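Conserved Hypothetical Protein TT1486 (Thermus thermophilus, PDB 2CU5) is of unconfirmed function but belongs to the UPF0047 (YjbQ) family and may act as a secondary thiamine-phosphate synthase. Local coordinates at residues V5-T11 / R120-V126; A26-H30 / W125-L129; C43-V47 / T90-L96. All coordinates share one frame. Residues are numbered along the deposited sequence.

Interaction 1 (V5-T11 / R120-V126); sequences VRLEVPT and RVREVWV
Strands 5-11 and 120-126 run antiparallel (149°, axes 4.3 Å apart at closest) in the register Val5-Val126, Leu7-Val124, Val9-Arg122. Each is a hydrogen-bonded pair, as in Val5 N to Val126 O 2.9 Å and Val9 N to Arg122 O 2.7 Å. Their side chains share a mainly apolar face, where Leu7 (m, t) reaches diagonally past its partner, CD1 settling 3.6 Å from Val126 CG2, while Val9 CG2 meets Val124 CG2 at 4.0 Å, so each branched head fills the gap beside its cross-strand neighbour. Leu113 packs on Val9 and Val124. Arg122 CG lies 3.9 Å from Thr11 CG2; its guanidinium reaches Glu115 and Thr42. Arg6, Glu8, Pro10, Val121, Glu123 and Trp125 take the other, mixed face, where Glu123 OE1 (less certainly placed) forms a salt bridge with Arg6 NH1 (3.2 Å) and accepts a hydrogen bond from Trp125 NE1 (2.9 Å). Strand 5-11, outermost in this chain's five-stranded antiparallel sheet, pairs with 120-128, one place in, consistent with a two-sheet β-sandwich.

Interaction 2 (A26-H30 / W125-L129); sequences ALSGH and WVRLL
Leu128, near the end of strand 120-128, loses more surface than any other residue here, and it does so by sitting between His30 and Leu27. Its backbone is extended (phi/psi -92/132) and its side chain is m, t. The CB stands 3.8 Å from the centroid of the His30 ring and 4° off the ring normal, a CH-pi contact squarely over the face. Leu128 CD1 also lies 3.8 Å from His30 CB, and Leu128 CD2 closes to 3.3 Å from Leu27 CD2. His30 carries chi1 near 173° and chi2 near 71°, which lays its ring flat against Leu128 and brings CE1 to 3.1 Å from Leu129 O, near the ring plane. The segment 26-30 connects helix 20-25 to strand 32-37: Ser28, the first residue to leave helical angles, with positive phi (49/48), is also the second residue of a type I' turn from Leu27 to His30, with Gly29 at 66/16, closed by His30 N to Leu27 O at 2.9 Å. His30 points toward the strand, while Leu27 (m, t) leaves sideways and brings its end in, its CD2 also meeting Val126 CG1 at 4.2 Å. The nearest CA pair of the two segments is Leu27 CA and Leu128 CA, 7.4 Å apart. Val34 of strand 32-37 packs against both Leu27 and Val126, while Leu129 touches Leu129 of the third subunit.

Interaction 3 (C43-V47 / T90-L96); sequences CGLTV and TGVHLLL
Leu45 and Leu94 make the apolar centre. Both are m, t and point at the opposite segment, with Leu45 CB 3.8 Å from Leu94 CG; Leu45 CD1 slides over the backbone of the other segment, 3.6 Å from Val92 O and 4.0 Å from His93 CA. Further along, Val47 (t) uses CG2 to bridge two leucines, 4.0 Å from Leu94 CD1 and 3.9 Å from Leu96 CD2. Strands 43-47 and 93-96 run in roughly the same direction (25°) with axes 6.5 Å apart at closest, but they belong to different sheets: 43-48 is paired with 110-115, and 93-99 with 32-37. The leucines and valine therefore fill the interior between two antiparallel sheets, as in a β-sandwich, and Val111 of strand 110-115 packs on Leu94 and Leu96. The two segments come closest just after helix 81-90, with Gly44 and Val92 CA atoms 4.8 Å apart. Gly91 turns out of the helix at phi/psi 109/155, which calls for glycine, and its O accepts a hydrogen bond from Leu45 N at 3.0 Å. Gly44 is equally tight: a CB there would lie 2.8 Å from Gly91 O. Beside it, Thr90 CG2 touches Leu45 O at 3.5 Å and Thr46 CB at 3.8 Å. At the polar edge, one water hydrogen-bonds to Leu45 O (2.8 Å) and His93 O (2.7 Å); a second links Thr46 OG1 (2.8 Å) to Thr90 O (3.3 Å). The His93 ring meets His93 of the third subunit.

Interactions 1 and 2 share Trp125 and Val126 on strand 120-128, and their centres lie 14 Å apart; Ala26 of interaction 2 touches Val5 and Leu7 of interaction 1. Along the chain, 5-11 comes first, then 26-30, 43-47 and 90-96, with strand 120-128 last, so interaction 3 falls between the partners of the other two. Its centre is 13 Å from that of interaction 1 and 16 Å from that of interaction 2. All three reach the five-stranded sheet, interaction 3 adding the three-stranded one. The last strand thus returns to elements from early in the sequence, interaction 3 joins the sheets inside, and interactions 2 and 3 both meet the two neighbouring subunits.

Interaction 1 (V5-T11 / R120-V126)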
loop_
_atom_site.group_PDB
_atom_site.type_symbol
_atom_site.label_atom_id
_atom_site.label_comp_id
_atom_site.label_asym_id
_atom_site.label_seq_id
_atom_site.Cartn_x
_atom_site.Cartn_y
_atom_site.Cartn_z
ATOM N N VAL A 5 -3.586 20.578 -5.349
ATOM C CA VAL A 5 -3.083 21.429 -4.280
ATOM C C VAL A 5 -1.778 20.878 -3.735
ATOM O O VAL A 5 -1.651 19.672 -3.518
ATOM C CB VAL A 5 -4.090 21.536 -3.119
ATOM C CG1 VAL A 5 -3.518 22.416 -2.014
ATOM C CG2 VAL A 5 -5.403 22.100 -3.627
ATOM N N ARG A 6 -0.811 21.764 -3.522
ATOM C CA ARG A 6 0.483 21.362 -2.994
ATOM C C ARG A 6 0.667 21.817 -1.552
ATOM O O ARG A 6 0.818 23.008 -1.274
ATOM C CB ARG A 6 1.606 21.926 -3.869
ATOM C CG ARG A 6 3.004 21.752 -3.293
ATOM C CD ARG A 6 3.997 21.435 -4.393
ATOM N NE ARG A 6 3.886 22.359 -5.514
ATOM C CZ ARG A 6 4.330 22.106 -6.741
ATOM N NH1 ARG A 6 4.922 20.952 -7.022
ATOM N NH2 ARG A 6 4.176 23.009 -7.694
ATOM N N LEU A 7 0.632 20.859 -0.633
ATOM C CA LEU A 7 0.826 21.153 0.774
ATOM C C LEU A 7 2.313 20.946 1.036
ATOM O O LEU A 7 2.946 20.107 0.398
ATOM C CB LEU A 7 0.012 20.187 1.646
ATOM C CG LEU A 7 -1.502 20.137 1.415
ATOM C CD1 LEU A 7 -2.124 19.070 2.304
ATOM C CD2 LEU A 7 -2.112 21.492 1.706
ATOM N N GLU A 8 2.871 21.725 1.952
ATOM C CA GLU A 8 4.283 21.599 2.299
ATOM C C GLU A 8 4.281 21.342 3.801
ATOM O O GLU A 8 3.813 22.163 4.584
ATOM C CB GLU A 8 5.029 22.880 1.908
ATOM C CG GLU A 8 4.609 23.365 0.517
ATOM C CD GLU A 8 5.612 24.281 -0.156
ATOM O OE1 GLU A 8 6.108 25.222 0.500
ATOM O OE2 GLU A 8 5.893 24.064 -1.357
ATOM N N VAL A 9 4.798 20.181 4.188
ATOM C CA VAL A 9 4.783 19.753 5.580
ATOM C C VAL A 9 6.135 19.602 6.264
ATOM O O VAL A 9 6.965 18.807 5.834
ATOM C CB VAL A 9 4.044 18.392 5.689
ATOM C CG1 VAL A 9 3.806 18.032 7.137
ATOM C CG2 VAL A 9 2.726 18.454 4.926
ATOM N N PRO A 10 6.379 20.372 7.337
ATOM C CA PRO A 10 7.666 20.244 8.030
ATOM C C PRO A 10 7.687 18.893 8.752
ATOM O O PRO A 10 6.682 18.482 9.337
ATOM C CB PRO A 10 7.652 21.415 9.010
ATOM C CG PRO A 10 6.783 22.432 8.314
ATOM C CD PRO A 10 5.659 21.575 7.792
ATOM N N THR A 11 8.823 18.207 8.711
ATOM C CA THR A 11 8.942 16.905 9.364
ATOM C C THR A 11 10.187 16.815 10.238
ATOM O O THR A 11 11.176 17.504 9.998
ATOM C CB THR A 11 9.019 15.773 8.326
ATOM O OG1 THR A 11 10.170 15.970 7.496
ATOM C CG2 THR A 11 7.768 15.764 7.453
ATOM N N ARG A 120 12.819 17.567 7.209
ATOM C CA ARG A 120 12.679 18.193 5.899
ATOM C C ARG A 120 11.363 18.951 5.843
ATOM O O ARG A 120 10.664 19.091 6.843
ATOM C CB ARG A 120 12.642 17.143 4.787
ATOM C CG ARG A 120 13.763 16.124 4.777
ATOM C CD ARG A 120 13.807 15.464 3.421
ATOM N NE ARG A 120 14.804 14.408 3.325
ATOM C CZ ARG A 120 15.321 13.994 2.176
ATOM N NH1 ARG A 120 16.222 13.020 2.157
ATOM N NH2 ARG A 120 14.950 14.574 1.043
ATOM N N VAL A 121 11.057 19.456 4.655
ATOM C CA VAL A 121 9.788 20.115 4.396
ATOM C C VAL A 121 9.337 19.336 3.173
ATOM O O VAL A 121 9.810 19.563 2.059
ATOM C CB VAL A 121 9.924 21.607 4.049
ATOM C CG1 VAL A 121 8.558 22.161 3.676
ATOM C CG2 VAL A 121 10.456 22.373 5.247
ATOM N N ARG A 122 8.458 18.374 3.411
ATOM C CA ARG A 122 7.950 17.500 2.366
ATOM C C ARG A 122 6.758 18.098 1.648
ATOM O O ARG A 122 6.114 19.009 2.152
ATOM C CB ARG A 122 7.517 16.170 2.974
ATOM C CG ARG A 122 8.619 15.424 3.691
ATOM C CD ARG A 122 9.653 14.938 2.696
ATOM N NE ARG A 122 10.440 13.846 3.255
ATOM C CZ ARG A 122 11.326 13.134 2.570
ATOM N NH1 ARG A 122 11.989 12.155 3.172
ATOM N NH2 ARG A 122 11.552 13.397 1.290
ATOM N N GLU A 123 6.478 17.559 0.468
ATOM C CA GLU A 123 5.334 17.983 -0.325
ATOM C C GLU A 123 4.298 16.869 -0.268
ATOM O O GLU A 123 4.641 15.688 -0.243
ATOM C CB GLU A 123 5.726 18.192 -1.790
ATOM C CG GLU A 123 6.369 19.528 -2.107
ATOM C CD GLU A 123 6.598 19.709 -3.598
ATOM O OE1 GLU A 123 5.710 19.321 -4.388
ATOM O OE2 GLU A 123 7.661 20.245 -3.985
ATOM N N VAL A 124 3.032 17.257 -0.227
ATOM C CA VAL A 124 1.934 16.311 -0.239
ATOM C C VAL A 124 0.943 16.898 -1.234
ATOM O O VAL A 124 0.470 18.021 -1.054
ATOM C CB VAL A 124 1.258 16.180 1.138
ATOM C CG1 VAL A 124 0.038 15.280 1.021
ATOM C CG2 VAL A 124 2.242 15.600 2.156
ATOM N N TRP A 125 0.656 16.157 -2.296
ATOM C CA TRP A 125 -0.281 16.628 -3.308
ATOM C C TRP A 125 -1.690 16.157 -2.990
ATOM O O TRP A 125 -1.893 15.021 -2.562
ATOM C CB TRP A 125 0.134 16.133 -4.690
ATOM C CG TRP A 125 1.503 16.588 -5.100
ATOM C CD1 TRP A 125 2.233 17.607 -4.552
ATOM C CD2 TRP A 125 2.293 16.060 -6.172
ATOM N NE1 TRP A 125 3.428 17.746 -5.219
ATOM C CE2 TRP A 125 3.490 16.810 -6.219
ATOM C CE3 TRP A 125 2.105 15.025 -7.101
ATOM C CZ2 TRP A 125 4.498 16.559 -7.158
ATOM C CZ3 TRP A 125 3.107 14.774 -8.034
ATOM C CH2 TRP A 125 4.289 15.542 -8.055
ATOM N N VAL A 126 -2.664 17.038 -3.199
ATOM C CA VAL A 126 -4.051 16.716 -2.913
ATOM C C VAL A 126 -4.892 16.926 -4.164
ATOM O O VAL A 126 -4.881 18.003 -4.756
ATOM C CB VAL A 126 -4.606 17.611 -1.787
ATOM C CG1 VAL A 126 -6.008 17.164 -1.413
ATOM C CG2 VAL A 126 -3.679 17.570 -0.577
#

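Interaction 2 (A26-H30 / W125-L129)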
loop_
_atom_site.group_PDB
_atom_site.type_symbol
_atom_site.label_atom_id
_atom_site.label_comp_id
_atom_site.label_asym_id
_atom_site.label_seq_id
_atom_site.Cartn_x
_atom_site.Cartn_y
_atom_site.Cartn_z
ATOM N N ALA A 26 -7.463 21.896 2.634
ATOM C CA ALA A 26 -7.265 22.035 1.197
ATOM C C ALA A 26 -8.464 21.541 0.389
ATOM O O ALA A 26 -8.505 21.706 -0.831
ATOM C CB ALA A 26 -6.009 21.282 0.767
ATOM N N LEU A 27 -9.445 20.959 1.072
ATOM C CA LEU A 27 -10.623 20.413 0.405
ATOM C C LEU A 27 -11.705 21.406 -0.004
ATOM O O LEU A 27 -12.547 21.086 -0.846
ATOM C CB LEU A 27 -11.257 19.334 1.281
ATOM C CG LEU A 27 -10.316 18.189 1.658
ATOM C CD1 LEU A 27 -11.067 17.165 2.496
ATOM C CD2 LEU A 27 -9.761 17.551 0.394
ATOM N N SER A 28 -11.697 22.595 0.588
ATOM C CA SER A 28 -12.707 23.608 0.270
ATOM C C SER A 28 -14.127 23.035 0.316
ATOM O O SER A 28 -14.914 23.233 -0.607
ATOM C CB SER A 28 -12.441 24.205 -1.117
ATOM O OG SER A 28 -11.203 24.898 -1.149
ATOM N N GLY A 29 -14.443 22.317 1.390
ATOM C CA GLY A 29 -15.772 21.744 1.539
ATOM C C GLY A 29 -16.163 20.659 0.547
ATOM O O GLY A 29 -17.341 20.334 0.412
ATOM N N HIS A 30 -15.184 20.089 -0.143
ATOM C CA HIS A 30 -15.448 19.036 -1.122
ATOM C C HIS A 30 -16.120 17.797 -0.529
ATOM O O HIS A 30 -15.902 17.447 0.632
ATOM C CB HIS A 30 -14.133 18.605 -1.785
ATOM C CG HIS A 30 -14.265 17.418 -2.695
ATOM N ND1 HIS A 30 -14.907 17.480 -3.914
ATOM C CD2 HIS A 30 -13.834 16.140 -2.564
ATOM C CE1 HIS A 30 -14.864 16.293 -4.494
ATOM N NE2 HIS A 30 -14.219 15.462 -3.695
ATOM N N TRP A 125 0.656 16.157 -2.296
ATOM C CA TRP A 125 -0.281 16.628 -3.308
ATOM C C TRP A 125 -1.690 16.157 -2.990
ATOM O O TRP A 125 -1.893 15.021 -2.562
ATOM C CB TRP A 125 0.134 16.133 -4.690
ATOM C CG TRP A 125 1.503 16.588 -5.100
ATOM C CD1 TRP A 125 2.233 17.607 -4.552
ATOM C CD2 TRP A 125 2.293 16.060 -6.172
ATOM N NE1 TRP A 125 3.428 17.746 -5.219
ATOM C CE2 TRP A 125 3.490 16.810 -6.219
ATOM C CE3 TRP A 125 2.105 15.025 -7.101
ATOM C CZ2 TRP A 125 4.498 16.559 -7.158
ATOM C CZ3 TRP A 125 3.107 14.774 -8.034
ATOM C CH2 TRP A 125 4.289 15.542 -8.055
ATOM N N VAL A 126 -2.664 17.038 -3.199
ATOM C CA VAL A 126 -4.051 16.716 -2.913
ATOM C C VAL A 126 -4.892 16.926 -4.164
ATOM O O VAL A 126 -4.881 18.003 -4.756
ATOM C CB VAL A 126 -4.606 17.611 -1.787
ATOM C CG1 VAL A 126 -6.008 17.164 -1.413
ATOM C CG2 VAL A 126 -3.679 17.570 -0.577
ATOM N N ARG A 127 -5.610 15.883 -4.558
ATOM C CA ARG A 127 -6.464 15.925 -5.732
ATOM C C ARG A 127 -7.868 15.466 -5.375
ATOM O O ARG A 127 -8.051 14.399 -4.792
ATOM C CB ARG A 127 -5.895 15.016 -6.819
ATOM C CG ARG A 127 -6.848 14.727 -7.966
ATOM C CD ARG A 127 -7.116 15.954 -8.812
ATOM N NE ARG A 127 -7.210 15.578 -10.218
ATOM C CZ ARG A 127 -8.197 14.859 -10.741
ATOM N NH1 ARG A 127 -9.198 14.440 -9.981
ATOM N NH2 ARG A 127 -8.165 14.538 -12.025
ATOM N N LEU A 128 -8.859 16.280 -5.722
ATOM C CA LEU A 128 -10.249 15.937 -5.447
ATOM C C LEU A 128 -10.815 15.220 -6.668
ATOM O O LEU A 128 -10.630 15.671 -7.796
ATOM C CB LEU A 128 -11.069 17.205 -5.182
ATOM C CG LEU A 128 -10.453 18.257 -4.250
ATOM C CD1 LEU A 128 -11.357 19.480 -4.176
ATOM C CD2 LEU A 128 -10.244 17.665 -2.870
ATOM N N LEU A 129 -11.487 14.096 -6.441
ATOM C CA LEU A 129 -12.103 13.348 -7.530
ATOM C C LEU A 129 -13.578 13.735 -7.588
ATOM O O LEU A 129 -14.122 14.135 -6.536
ATOM C CB LEU A 129 -12.003 11.836 -7.298
ATOM C CG LEU A 129 -10.649 11.140 -7.458
ATOM C CD1 LEU A 129 -9.689 11.596 -6.369
ATOM C CD2 LEU A 129 -10.860 9.636 -7.395
ATOM O OXT LEU A 129 -14.173 13.606 -8.675
#

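Interaction 3 (C43-V47 / T90-L96)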
loop_
_atom_site.group_PDB
_atom_site.type_symbol
_atom_site.label_atom_id
_atom_site.label_comp_id
_atom_site.label_asym_id
_atom_site.label_seq_id
_atom_site.Cartn_x
_atom_site.Cartn_y
_atom_site.Cartn_z
ATOM N N CYS A 43 9.887 8.782 2.518
ATOM C CA CYS A 43 8.823 9.062 3.478
ATOM C C CYS A 43 7.575 8.393 2.907
ATOM O O CYS A 43 7.582 7.941 1.760
ATOM C CB CYS A 43 8.604 10.571 3.670
ATOM S SG CYS A 43 7.927 11.467 2.254
ATOM N N GLY A 44 6.514 8.296 3.701
ATOM C CA GLY A 44 5.305 7.662 3.202
ATOM C C GLY A 44 4.027 8.262 3.750
ATOM O O GLY A 44 4.056 9.224 4.514
ATOM N N LEU A 45 2.898 7.697 3.335
ATOM C CA LEU A 45 1.586 8.145 3.793
ATOM C C LEU A 45 0.862 6.933 4.349
ATOM O O LEU A 45 0.879 5.864 3.744
ATOM C CB LEU A 45 0.769 8.727 2.638
ATOM C CG LEU A 45 1.222 10.072 2.075
ATOM C CD1 LEU A 45 0.429 10.387 0.815
ATOM C CD2 LEU A 45 1.038 11.156 3.137
ATOM N N THR A 46 0.221 7.101 5.497
ATOM C CA THR A 46 -0.493 5.997 6.108
ATOM C C THR A 46 -1.653 6.518 6.935
ATOM O O THR A 46 -1.690 7.695 7.315
ATOM C CB THR A 46 0.446 5.172 7.038
ATOM O OG1 THR A 46 -0.243 4.014 7.523
ATOM C CG2 THR A 46 0.890 6.006 8.226
ATOM N N VAL A 47 -2.614 5.638 7.182
ATOM C CA VAL A 47 -3.754 5.972 8.019
ATOM C C VAL A 47 -3.585 5.094 9.254
ATOM O O VAL A 47 -3.595 3.868 9.153
ATOM C CB VAL A 47 -5.099 5.630 7.343
ATOM C CG1 VAL A 47 -6.230 5.866 8.329
ATOM C CG2 VAL A 47 -5.300 6.490 6.090
ATOM N N THR A 90 5.366 1.268 3.477
ATOM C CA THR A 90 4.254 2.085 3.928
ATOM C C THR A 90 3.351 2.477 2.765
ATOM O O THR A 90 2.132 2.354 2.849
ATOM C CB THR A 90 4.779 3.349 4.647
ATOM O OG1 THR A 90 5.582 2.954 5.765
ATOM C CG2 THR A 90 3.630 4.214 5.146
ATOM N N GLY A 91 3.963 2.919 1.675
ATOM C CA GLY A 91 3.201 3.346 0.517
ATOM C C GLY A 91 3.313 4.855 0.409
ATOM O O GLY A 91 3.541 5.528 1.414
ATOM N N VAL A 92 3.148 5.388 -0.798
ATOM C CA VAL A 92 3.254 6.829 -1.009
ATOM C C VAL A 92 1.977 7.519 -1.489
ATOM O O VAL A 92 2.024 8.660 -1.950
ATOM C CB VAL A 92 4.389 7.160 -2.004
ATOM C CG1 VAL A 92 5.719 6.692 -1.434
ATOM C CG2 VAL A 92 4.120 6.508 -3.352
ATOM N N HIS A 93 0.843 6.835 -1.401
ATOM C CA HIS A 93 -0.410 7.456 -1.805
ATOM C C HIS A 93 -1.575 6.918 -0.993
ATOM O O HIS A 93 -1.506 5.825 -0.420
ATOM C CB HIS A 93 -0.674 7.263 -3.307
ATOM C CG HIS A 93 -1.410 6.003 -3.648
ATOM N ND1 HIS A 93 -0.789 4.777 -3.750
ATOM C CD2 HIS A 93 -2.720 5.784 -3.917
ATOM C CE1 HIS A 93 -1.683 3.858 -4.068
ATOM N NE2 HIS A 93 -2.863 4.443 -4.176
ATOM N N LEU A 94 -2.640 7.710 -0.933
ATOM C CA LEU A 94 -3.839 7.340 -0.201
ATOM C C LEU A 94 -5.029 7.819 -1.004
ATOM O O LEU A 94 -4.906 8.722 -1.821
ATOM C CB LEU A 94 -3.872 8.017 1.170
ATOM C CG LEU A 94 -2.873 7.556 2.232
ATOM C CD1 LEU A 94 -2.999 8.426 3.466
ATOM C CD2 LEU A 94 -3.142 6.089 2.558
ATOM N N LEU A 95 -6.176 7.196 -0.767
ATOM C CA LEU A 95 -7.415 7.573 -1.432
ATOM C C LEU A 95 -8.422 7.514 -0.297
ATOM O O LEU A 95 -8.647 6.451 0.283
ATOM C CB LEU A 95 -7.763 6.574 -2.530
ATOM C CG LEU A 95 -8.989 6.936 -3.373
ATOM C CD1 LEU A 95 -8.773 8.292 -4.034
ATOM C CD2 LEU A 95 -9.233 5.850 -4.414
ATOM N N LEU A 96 -9.009 8.661 0.032
ATOM C CA LEU A 96 -9.942 8.738 1.147
ATOM C C LEU A 96 -11.246 9.454 0.809
ATOM O O LEU A 96 -11.303 10.260 -0.117
ATOM C CB LEU A 96 -9.267 9.463 2.313
ATOM C CG LEU A 96 -7.930 8.876 2.789
ATOM C CD1 LEU A 96 -7.118 9.932 3.520
ATOM C CD2 LEU A 96 -8.200 7.670 3.682
HETATM O O HOH W 1 0.108 4.527 1.355
HETATM O O HOH W 2 0.028 2.172 5.378
#